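Local coordinates for protein L-ornithine N(5)-monooxygenase (Pseudomonas aeruginosa, PDB 3S5W) that catalyses the FAD- and NADPH-dependent hydroxylation of L-ornithine to N(5)-hydroxyornithine, the first step towards the hydroxamate groups of the siderophore pyoverdin, at residues A255-R260 and H331-M336; T337-A342 and L351-A356; A239-I244 and T310-R315. All blocks are in the same frame, centred on the assembly; numbering follows the deposited sequence.

Contact 1 (A255-R260 and H331-M336); sequences ADMILR and HAFRCM. With NAP (NADP nicotinamide-adenine-dinucleotide phosphate), chain F.
Asp256 and Arg334 meet in a salt bridge above a pair of parallel strands, OD2 lying 2.7 Å from NH1. Carboxylate and guanidinium planes are only 13° apart, and OD2 is gripped a second time by the hydroxyl of Tyr366. Beneath them the backbone bonds alternate: Ala332 N donates to Ala255 O, Met257 N to Ala332 O, and Arg334 N to Met257 O at 2.8 Å. Leu259 N then reaches Arg334 O at 3.1 Å and extends the pairing past the strand ends. Asp256 bonds Ile230 and Ile232 through its backbone, and Ile258 bonds Ile232 and Gly234. Beyond the pairing, Arg260 binds the 2'-phosphate that distinguishes NADPH from NADH. Its side chain, extended from CG to NE, gives NE to O1X at 2.8 Å and NH2 to O3X in a nearly straight bond, while the adenine carbon C6A lies over one guanidinium face. On the side of Met257 and Phe333, the end of Leu259 comes in, CD2 making an off-centre CH-pi contact with the Phe333 ring, and Met257 SD touches that ring's edge. Strand 332-334 is the outermost of the five-stranded parallel sheet; helix 237-249 packs on Met257, whereas the hairpin strand 348-355 covers Ile258 and Arg334.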
loop_
_atom_site.group_PDB
_atom_site.type_symbol
_atom_site.label_atom_id
_atom_site.label_comp_id
_atom_site.label_asym_id
_atom_site.label_seq_id
_atom_site.Cartn_x
_atom_site.Cartn_y
_atom_site.Cartn_z
ATOM N N ALA A 255 -8.113 -19.759 15.523
ATOM C CA ALA A 255 -7.761 -18.345 15.370
ATOM C C ALA A 255 -8.531 -17.445 16.359
ATOM O O ALA A 255 -9.741 -17.638 16.581
ATOM C CB ALA A 255 -8.006 -17.872 13.905
ATOM N N ASP A 256 -7.818 -16.483 16.957
ATOM C CA ASP A 256 -8.419 -15.453 17.817
ATOM C C ASP A 256 -8.219 -14.104 17.144
ATOM O O ASP A 256 -7.077 -13.694 16.912
ATOM C CB ASP A 256 -7.742 -15.389 19.198
ATOM C CG ASP A 256 -8.010 -16.608 20.075
ATOM O OD1 ASP A 256 -8.524 -17.648 19.581
ATOM O OD2 ASP A 256 -7.703 -16.508 21.294
ATOM N N MET A 257 -9.299 -13.398 16.836
ATOM C CA MET A 257 -9.161 -12.028 16.365
ATOM C C MET A 257 -9.119 -11.177 17.608
ATOM O O MET A 257 -10.075 -11.156 18.409
ATOM C CB MET A 257 -10.324 -11.568 15.500
ATOM C CG MET A 257 -10.508 -12.376 14.264
ATOM S SD MET A 257 -11.719 -11.644 13.116
ATOM C CE MET A 257 -10.849 -10.190 12.537
ATOM N N ILE A 258 -8.012 -10.468 17.765
ATOM C CA ILE A 258 -7.816 -9.643 18.948
ATOM C C ILE A 258 -7.815 -8.190 18.511
ATOM O O ILE A 258 -6.852 -7.716 17.914
ATOM C CB ILE A 258 -6.517 -10.026 19.724
ATOM C CG1 ILE A 258 -6.546 -11.522 20.102
ATOM C CG2 ILE A 258 -6.315 -9.082 20.957
ATOM C CD1 ILE A 258 -5.254 -12.057 20.733
ATOM N N LEU A 259 -8.895 -7.474 18.827
ATOM C CA LEU A 259 -9.008 -6.096 18.391
ATOM C C LEU A 259 -9.408 -5.232 19.586
ATOM O O LEU A 259 -10.210 -5.660 20.441
ATOM C CB LEU A 259 -10.006 -5.931 17.221
ATOM C CG LEU A 259 -11.488 -6.311 17.438
ATOM C CD1 LEU A 259 -12.377 -5.543 16.472
ATOM C CD2 LEU A 259 -11.713 -7.825 17.274
ATOM N N ARG A 260 -8.791 -4.060 19.665
ATOM C CA ARG A 260 -9.064 -3.153 20.784
ATOM C C ARG A 260 -10.426 -2.436 20.587
ATOM O O ARG A 260 -11.041 -2.019 21.554
ATOM C CB ARG A 260 -7.897 -2.175 21.013
ATOM C CG ARG A 260 -7.535 -1.322 19.826
ATOM C CD ARG A 260 -6.296 -0.444 20.059
ATOM N NE ARG A 260 -6.039 0.339 18.855
ATOM C CZ ARG A 260 -5.000 1.149 18.680
ATOM N NH1 ARG A 260 -4.092 1.274 19.631
ATOM N NH2 ARG A 260 -4.866 1.822 17.546
ATOM N N HIS A 331 -12.667 -20.906 17.068
ATOM C CA HIS A 331 -12.153 -19.540 17.032
ATOM C C HIS A 331 -12.728 -18.686 18.134
ATOM O O HIS A 331 -13.764 -19.033 18.682
ATOM C CB HIS A 331 -12.536 -18.901 15.696
ATOM C CG HIS A 331 -11.989 -19.641 14.527
ATOM N ND1 HIS A 331 -12.764 -20.062 13.463
ATOM C CD2 HIS A 331 -10.735 -20.063 14.270
ATOM C CE1 HIS A 331 -12.000 -20.697 12.591
ATOM N NE2 HIS A 331 -10.766 -20.711 13.058
ATOM N N ALA A 332 -12.062 -17.571 18.419
ATOM C CA ALA A 332 -12.522 -16.592 19.403
ATOM C C ALA A 332 -12.474 -15.174 18.820
ATOM O O ALA A 332 -11.517 -14.778 18.123
ATOM C CB ALA A 332 -11.698 -16.693 20.697
ATOM N N PHE A 333 -13.532 -14.420 19.094
ATOM C CA PHE A 333 -13.627 -13.034 18.683
ATOM C C PHE A 333 -13.377 -12.173 19.935
ATOM O O PHE A 333 -14.292 -11.917 20.720
ATOM C CB PHE A 333 -15.015 -12.739 18.094
ATOM C CG PHE A 333 -15.128 -11.380 17.483
ATOM C CD1 PHE A 333 -14.489 -11.095 16.274
ATOM C CD2 PHE A 333 -15.884 -10.391 18.105
ATOM C CE1 PHE A 333 -14.574 -9.812 15.704
ATOM C CE2 PHE A 333 -15.989 -9.110 17.549
ATOM C CZ PHE A 333 -15.289 -8.815 16.348
ATOM N N ARG A 334 -12.135 -11.761 20.140
ATOM C CA ARG A 334 -11.755 -10.999 21.347
ATOM C C ARG A 334 -11.760 -9.512 21.083
ATOM O O ARG A 334 -10.715 -8.912 20.890
ATOM C CB ARG A 334 -10.418 -11.495 21.899
ATOM C CG ARG A 334 -10.445 -13.026 22.138
ATOM C CD ARG A 334 -9.058 -13.529 22.467
ATOM N NE ARG A 334 -8.967 -13.939 23.846
ATOM C CZ ARG A 334 -9.111 -15.186 24.260
ATOM N NH1 ARG A 334 -9.351 -16.154 23.392
ATOM N NH2 ARG A 334 -9.008 -15.464 25.542
ATOM N N CYS A 335 -12.961 -8.924 21.067
ATOM C CA CYS A 335 -13.105 -7.495 20.860
ATOM C C CYS A 335 -12.828 -6.780 22.190
ATOM O O CYS A 335 -12.744 -7.433 23.217
ATOM C CB CYS A 335 -14.474 -7.126 20.281
ATOM S SG CYS A 335 -15.872 -7.975 21.082
ATOM N N MET A 336 -12.610 -5.473 22.116
ATOM C CA MET A 336 -12.249 -4.614 23.273
ATOM C C MET A 336 -11.035 -5.161 24.036
ATOM O O MET A 336 -10.972 -5.044 25.270
ATOM C CB MET A 336 -13.446 -4.411 24.235
ATOM C CG MET A 336 -14.607 -3.617 23.595
ATOM S SD MET A 336 -15.946 -3.477 24.806
ATOM C CE MET A 336 -16.356 -5.187 25.193
HETATM P PA NAP F . -6.005 -0.401 8.802
HETATM O O1A NAP F . -7.320 -0.109 8.220
HETATM O O2A NAP F . -5.212 0.770 9.120
HETATM O O5B NAP F . -6.260 -1.407 10.002
HETATM C C5B NAP F . -5.329 -1.409 11.019
HETATM C C4B NAP F . -5.959 -2.276 12.088
HETATM O O4B NAP F . -4.921 -2.477 13.004
HETATM C C3B NAP F . -7.098 -1.534 12.803
HETATM O O3B NAP F . -7.995 -2.545 13.241
HETATM C C2B NAP F . -6.329 -0.936 13.995
HETATM O O2B NAP F . -7.143 -0.821 15.126
HETATM C C1B NAP F . -5.270 -2.026 14.287
HETATM N N9A NAP F . -4.133 -1.431 15.006
HETATM C C8A NAP F . -3.275 -0.455 14.543
HETATM N N7A NAP F . -2.372 -0.162 15.506
HETATM C C5A NAP F . -2.662 -0.917 16.579
HETATM C C6A NAP F . -2.083 -1.005 17.846
HETATM N N6A NAP F . -1.054 -0.230 18.171
HETATM N N1A NAP F . -2.612 -1.879 18.748
HETATM C C2A NAP F . -3.682 -2.680 18.452
HETATM N N3A NAP F . -4.265 -2.598 17.194
HETATM C C4A NAP F . -3.769 -1.717 16.288
HETATM O O3 NAP F . -5.166 -1.422 7.874
HETATM P PN NAP F . -5.574 -2.681 6.913
HETATM O O1N NAP F . -4.266 -3.276 6.476
HETATM O O2N NAP F . -6.581 -3.597 7.541
HETATM O O5D NAP F . -6.204 -1.803 5.719
HETATM C C5D NAP F . -7.396 -1.981 4.984
HETATM C C4D NAP F . -6.955 -1.437 3.630
HETATM O O4D NAP F . -7.549 -2.021 2.501
HETATM C C3D NAP F . -7.139 0.048 3.361
HETATM O O3D NAP F . -6.417 0.843 4.271
HETATM C C2D NAP F . -6.661 0.091 1.901
HETATM O O2D NAP F . -5.283 0.369 1.685
HETATM C C1D NAP F . -6.966 -1.328 1.403
HETATM P P2B NAP F . -7.791 0.576 15.631
HETATM O O1X NAP F . -8.139 0.232 17.074
HETATM O O2X NAP F . -8.977 0.768 14.707
HETATM O O3X NAP F . -6.776 1.678 15.458
#

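Contact 2 (T337-A342 and L351-A356); sequences TTVERA and LALRDA
Two bends, at chi2 (76°) and chi3 (65°), bring the Arg354 guanidinium to Glu340 on the partner strand, whose own chain runs extended beyond CG. The result is a side-on, two-nitrogen salt bridge. NE points at OE2 of Glu340 over 2.9 Å in an almost straight bond lying in the guanidinium plane, yet it meets the carboxylate from above. NH2 reaches OE1 at 3.0 Å on the syn side by a more bent path; the two planes are turned 62° apart. NH1 bonds the carbonyl of Gly359, a further hold on the guanidinium.

The backbone is an antiparallel hairpin in which Thr338, beside the NADP-binding Arg260, forms a hydrogen-bonded pair with Arg354. Arg354 O takes Thr338 N and also a water, which lies 2.7 Å from Thr338 OG1. Farther along, Glu340 and Arg341 both stand opposite Ala352 in a beta bulge. Glu340 N donates to Ala352 O at 2.8 Å and Arg341 O accepts Ala352 N, but the buried Arg341 N has no partner in the model. Arg341 lays one guanidinium face over Ala352 CB, its nitrogens being held by Glu350 and Thr343.

The opposite face is largely apolar. Leu351 CD2 lies 3.6 Å from Ala342 CB and also touches Val339 CG1, while Val339 CG2 meets Leu353 CD2 at 3.8 Å. Thr337 turns CG2 onto Leu353 CB, leaving OG1 to bond the carbonyl of Cys335. The hairpin is thus amphipathic: Leu351, Leu353 and Thr337 rest on Ile258 of the parallel sheet, whereas the face of Arg341 and Arg354, to which the end of Glu340 comes, carries the charges. Pairing on that face probably offsets the charge of each arginine.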
loop_
_atom_site.group_PDB
_atom_site.type_symbol
_atom_site.label_atom_id
_atom_site.label_comp_id
_atom_site.label_asym_id
_atom_site.label_seq_id
_atom_site.Cartn_x
_atom_site.Cartn_y
_atom_site.Cartn_z
ATOM N N THR A 337 -10.083 -5.751 23.304
ATOM C CA THR A 337 -8.978 -6.453 23.937
ATOM C C THR A 337 -7.661 -5.843 23.467
ATOM O O THR A 337 -7.464 -5.582 22.256
ATOM C CB THR A 337 -9.014 -7.973 23.652
ATOM O OG1 THR A 337 -10.202 -8.545 24.200
ATOM C CG2 THR A 337 -7.828 -8.692 24.267
ATOM N N THR A 338 -6.772 -5.600 24.438
ATOM C CA THR A 338 -5.482 -4.970 24.185
ATOM C C THR A 338 -4.385 -5.915 24.622
ATOM O O THR A 338 -4.468 -6.485 25.699
ATOM C CB THR A 338 -5.362 -3.610 24.965
ATOM O OG1 THR A 338 -6.402 -2.732 24.514
ATOM C CG2 THR A 338 -3.998 -2.923 24.734
ATOM N N VAL A 339 -3.356 -6.072 23.778
ATOM C CA VAL A 339 -2.153 -6.782 24.196
ATOM C C VAL A 339 -1.323 -5.879 25.117
ATOM O O VAL A 339 -0.786 -4.872 24.680
ATOM C CB VAL A 339 -1.283 -7.241 22.998
ATOM C CG1 VAL A 339 -0.089 -8.054 23.547
ATOM C CG2 VAL A 339 -2.110 -8.115 22.042
ATOM N N GLU A 340 -1.232 -6.255 26.391
ATOM C CA GLU A 340 -0.461 -5.460 27.376
ATOM C C GLU A 340 0.988 -5.914 27.505
ATOM O O GLU A 340 1.850 -5.125 27.831
ATOM C CB GLU A 340 -1.127 -5.509 28.751
ATOM C CG GLU A 340 -2.370 -4.683 28.818
ATOM C CD GLU A 340 -2.777 -4.334 30.260
ATOM O OE1 GLU A 340 -2.206 -4.877 31.246
ATOM O OE2 GLU A 340 -3.675 -3.494 30.370
ATOM N N ARG A 341 1.238 -7.190 27.229
ATOM C CA ARG A 341 2.583 -7.765 27.273
ATOM C C ARG A 341 2.640 -8.886 26.225
ATOM O O ARG A 341 1.667 -9.597 26.027
ATOM C CB ARG A 341 2.877 -8.330 28.690
ATOM C CG ARG A 341 4.316 -8.898 28.847
ATOM C CD ARG A 341 4.615 -9.645 30.180
ATOM N NE ARG A 341 3.564 -10.557 30.663
ATOM C CZ ARG A 341 3.310 -11.788 30.205
ATOM N NH1 ARG A 341 3.997 -12.301 29.191
ATOM N NH2 ARG A 341 2.337 -12.512 30.744
ATOM N N ALA A 342 3.775 -9.042 25.555
ATOM C CA ALA A 342 3.967 -10.184 24.655
ATOM C C ALA A 342 5.350 -10.757 24.919
ATOM O O ALA A 342 6.331 -10.012 24.877
ATOM C CB ALA A 342 3.833 -9.747 23.197
ATOM N N LEU A 351 0.617 -13.929 25.419
ATOM C CA LEU A 351 0.057 -12.587 25.338
ATOM C C LEU A 351 -0.764 -12.352 26.588
ATOM O O LEU A 351 -1.593 -13.189 26.933
ATOM C CB LEU A 351 -0.886 -12.446 24.125
ATOM C CG LEU A 351 -0.323 -12.621 22.710
ATOM C CD1 LEU A 351 -1.402 -12.230 21.674
ATOM C CD2 LEU A 351 0.951 -11.802 22.490
ATOM N N ALA A 352 -0.519 -11.218 27.243
ATOM C CA ALA A 352 -1.336 -10.771 28.362
ATOM C C ALA A 352 -2.383 -9.832 27.769
ATOM O O ALA A 352 -2.055 -8.784 27.207
ATOM C CB ALA A 352 -0.474 -10.079 29.442
ATOM N N LEU A 353 -3.639 -10.254 27.879
ATOM C CA LEU A 353 -4.759 -9.623 27.182
ATOM C C LEU A 353 -5.730 -8.915 28.150
ATOM O O LEU A 353 -6.321 -9.554 29.048
ATOM C CB LEU A 353 -5.500 -10.659 26.355
ATOM C CG LEU A 353 -4.686 -11.415 25.287
ATOM C CD1 LEU A 353 -5.598 -12.483 24.687
ATOM C CD2 LEU A 353 -4.131 -10.510 24.214
ATOM N N ARG A 354 -5.863 -7.609 27.973
ATOM C CA ARG A 354 -6.741 -6.815 28.835
ATOM C C ARG A 354 -8.078 -6.642 28.131
ATOM O O ARG A 354 -8.139 -6.042 27.061
ATOM C CB ARG A 354 -6.118 -5.442 29.127
ATOM C CG ARG A 354 -6.970 -4.527 30.034
ATOM C CD ARG A 354 -6.922 -4.938 31.498
ATOM N NE ARG A 354 -5.581 -4.792 32.054
ATOM C CZ ARG A 354 -5.212 -5.209 33.268
ATOM N NH1 ARG A 354 -6.080 -5.825 34.063
ATOM N NH2 ARG A 354 -3.962 -5.034 33.668
ATOM N N ASP A 355 -9.135 -7.164 28.732
ATOM C CA ASP A 355 -10.491 -6.994 28.215
ATOM C C ASP A 355 -11.076 -5.715 28.840
ATOM O O ASP A 355 -11.373 -5.710 30.049
ATOM C CB ASP A 355 -11.290 -8.254 28.588
ATOM C CG ASP A 355 -12.741 -8.246 28.072
ATOM O OD1 ASP A 355 -13.346 -7.173 27.851
ATOM O OD2 ASP A 355 -13.294 -9.352 27.920
ATOM N N ALA A 356 -11.202 -4.623 28.067
ATOM C CA ALA A 356 -11.777 -3.351 28.603
ATOM C C ALA A 356 -13.239 -3.459 29.079
ATOM O O ALA A 356 -13.671 -2.695 29.938
ATOM C CB ALA A 356 -11.615 -2.180 27.609
HETATM O O HOH W 1 -8.679 -3.241 25.914
#

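Contact 3 (A239-I244 and T310-R315); sequences AAEAFI and TDLIER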
loop_
_atom_site.group_PDB
_atom_site.type_symbol
_atom_site.label_atom_id
_atom_site.label_comp_id
_atom_site.label_asym_id
_atom_site.label_seq_id
_atom_site.Cartn_x
_atom_site.Cartn_y
_atom_site.Cartn_z
ATOM N N ALA A 239 -6.936 -7.956 8.809
ATOM C CA ALA A 239 -7.268 -8.912 9.900
ATOM C C ALA A 239 -8.406 -9.862 9.478
ATOM O O ALA A 239 -8.326 -11.061 9.683
ATOM C CB ALA A 239 -7.669 -8.176 11.151
ATOM N N ALA A 240 -9.452 -9.299 8.884
ATOM C CA ALA A 240 -10.602 -10.077 8.402
ATOM C C ALA A 240 -10.180 -11.086 7.319
ATOM O O ALA A 240 -10.650 -12.223 7.326
ATOM C CB ALA A 240 -11.678 -9.156 7.842
ATOM N N GLU A 241 -9.325 -10.661 6.403
ATOM C CA GLU A 241 -8.865 -11.599 5.338
ATOM C C GLU A 241 -7.999 -12.704 5.916
ATOM O O GLU A 241 -8.153 -13.862 5.557
ATOM C CB GLU A 241 -8.130 -10.835 4.235
ATOM C CG GLU A 241 -9.140 -10.030 3.381
ATOM C CD GLU A 241 -8.536 -9.313 2.177
ATOM O OE1 GLU A 241 -7.280 -9.313 2.013
ATOM O OE2 GLU A 241 -9.333 -8.757 1.367
ATOM N N ALA A 242 -7.080 -12.339 6.815
ATOM C CA ALA A 242 -6.273 -13.337 7.532
ATOM C C ALA A 242 -7.149 -14.333 8.277
ATOM O O ALA A 242 -6.956 -15.567 8.187
ATOM C CB ALA A 242 -5.313 -12.638 8.517
ATOM N N PHE A 243 -8.136 -13.827 9.020
ATOM C CA PHE A 243 -9.025 -14.732 9.711
ATOM C C PHE A 243 -9.742 -15.717 8.790
ATOM O O PHE A 243 -9.851 -16.892 9.103
ATOM C CB PHE A 243 -10.092 -13.968 10.504
ATOM C CG PHE A 243 -11.036 -14.869 11.241
ATOM C CD1 PHE A 243 -10.650 -15.457 12.457
ATOM C CD2 PHE A 243 -12.322 -15.126 10.735
ATOM C CE1 PHE A 243 -11.531 -16.313 13.148
ATOM C CE2 PHE A 243 -13.215 -15.971 11.405
ATOM C CZ PHE A 243 -12.809 -16.565 12.638
ATOM N N ILE A 244 -10.288 -15.225 7.691
ATOM C CA ILE A 244 -11.092 -16.082 6.820
ATOM C C ILE A 244 -10.162 -17.117 6.138
ATOM O O ILE A 244 -10.528 -18.315 5.975
ATOM C CB ILE A 244 -11.874 -15.195 5.802
ATOM C CG1 ILE A 244 -13.138 -14.637 6.469
ATOM C CG2 ILE A 244 -12.191 -15.948 4.499
ATOM C CD1 ILE A 244 -14.158 -15.728 7.015
ATOM N N THR A 310 -18.484 -5.112 3.805
ATOM C CA THR A 310 -19.708 -5.631 4.427
ATOM C C THR A 310 -19.888 -7.147 4.287
ATOM O O THR A 310 -20.219 -7.806 5.262
ATOM C CB THR A 310 -20.972 -4.876 3.926
ATOM O OG1 THR A 310 -20.880 -3.523 4.364
ATOM C CG2 THR A 310 -22.242 -5.445 4.555
ATOM N N ASP A 311 -19.656 -7.693 3.082
ATOM C CA ASP A 311 -19.892 -9.127 2.858
ATOM C C ASP A 311 -18.951 -9.987 3.665
ATOM O O ASP A 311 -19.317 -11.059 4.120
ATOM C CB ASP A 311 -19.841 -9.491 1.377
ATOM C CG ASP A 311 -21.012 -8.857 0.582
ATOM O OD1 ASP A 311 -22.090 -8.557 1.165
ATOM O OD2 ASP A 311 -20.848 -8.651 -0.634
ATOM N N LEU A 312 -17.726 -9.494 3.840
ATOM C CA LEU A 312 -16.742 -10.206 4.635
ATOM C C LEU A 312 -17.103 -10.146 6.138
ATOM O O LEU A 312 -16.948 -11.127 6.867
ATOM C CB LEU A 312 -15.324 -9.632 4.311
ATOM C CG LEU A 312 -14.098 -10.269 4.979
ATOM C CD1 LEU A 312 -14.113 -11.771 4.853
ATOM C CD2 LEU A 312 -12.787 -9.709 4.407
ATOM N N ILE A 313 -17.626 -9.009 6.608
ATOM C CA ILE A 313 -18.168 -8.979 7.998
ATOM C C ILE A 313 -19.258 -10.060 8.184
ATOM O O ILE A 313 -19.262 -10.819 9.162
ATOM C CB ILE A 313 -18.740 -7.598 8.367
ATOM C CG1 ILE A 313 -17.631 -6.529 8.273
ATOM C CG2 ILE A 313 -19.393 -7.660 9.737
ATOM C CD1 ILE A 313 -18.041 -5.104 8.728
ATOM N N GLU A 314 -20.175 -10.131 7.227
ATOM C CA GLU A 314 -21.288 -11.115 7.321
ATOM C C GLU A 314 -20.731 -12.546 7.358
ATOM O O GLU A 314 -21.195 -13.402 8.124
ATOM C CB GLU A 314 -22.246 -10.935 6.124
ATOM C CG GLU A 314 -23.229 -9.765 6.321
ATOM C CD GLU A 314 -23.945 -9.329 5.010
ATOM O OE1 GLU A 314 -24.472 -8.192 4.983
ATOM O OE2 GLU A 314 -23.970 -10.109 4.014
ATOM N N ARG A 315 -19.712 -12.784 6.531
ATOM C CA ARG A 315 -19.066 -14.110 6.494
ATOM C C ARG A 315 -18.443 -14.455 7.842
ATOM O O ARG A 315 -18.623 -15.558 8.352
ATOM C CB ARG A 315 -17.972 -14.212 5.440
ATOM C CG ARG A 315 -18.488 -14.528 4.059
ATOM C CD ARG A 315 -17.318 -14.690 3.068
ATOM N NE ARG A 315 -16.500 -15.895 3.256
ATOM C CZ ARG A 315 -15.489 -16.233 2.444
ATOM N NH1 ARG A 315 -15.185 -15.457 1.414
ATOM N NH2 ARG A 315 -14.785 -17.344 2.642
#
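Arg315 crosses Ile244 at about a right angle, its NH2 salt-bridged to Asp248 one turn further along helix 237-249 and 3.5 Å from Ile244 CG2. The methyl lies over one face of the guanidinium, which a bend at chi3 (70°) turns toward the first helix. This helix belongs to the Rossmann-type NADPH domain: its first residues Gln237 and Ser238, with Gly235 and Gly236 of the preceding glycine-rich turn, bind NADP(+), and helix 310-326 packs alongside. The two segments cross at 43° with their axes 10.5 Å apart, and no hydrogen bond joins them.

Leu312 takes part in three of the four residue contacts. With CG opposite its backbone N (chi1 -177°), the side chain reaches across and divides its branches. CD2 rests on Ala240 CB at 3.7 Å and on Glu241 CG at 3.8 Å, the glutamate crossing it nearly at right angles. The carboxylate of Glu241 goes elsewhere: OE1 is salt-bridged to Arg126 and OE2 bonded to Gln237, so this buried group has partners on both oxygens. Ile316, one turn after Leu312, continues the packing onto Ala240 and Ile244. The other Leu312 branch slides past Ile244 in the opposite direction, with CD1 tight against CG1 at 3.4 Å.

From the N terminus, the chain runs through segment 239-244, on the helix that starts at the glycine-rich turn, then, after the end of that helix, into 255-260, the next strand of the parallel sheet. A long, largely helical excursion then returns through 310-315, closing contact 3, and 331-336, closing contact 1; the two contacts therefore cross along the chain. Phe243 joins them in space, its ring packed on Met257 and His331. Contact 2 opens only after contact 1 has closed and is a local hairpin. It is joined to the C-terminal ends of the paired strands, where Leu259 O meets Thr337 N and Met336 O meets Ala356 N. Helix 237-249 and the hairpin both pack on strand 253-258, and helix 310-326 packs on helix 237-249.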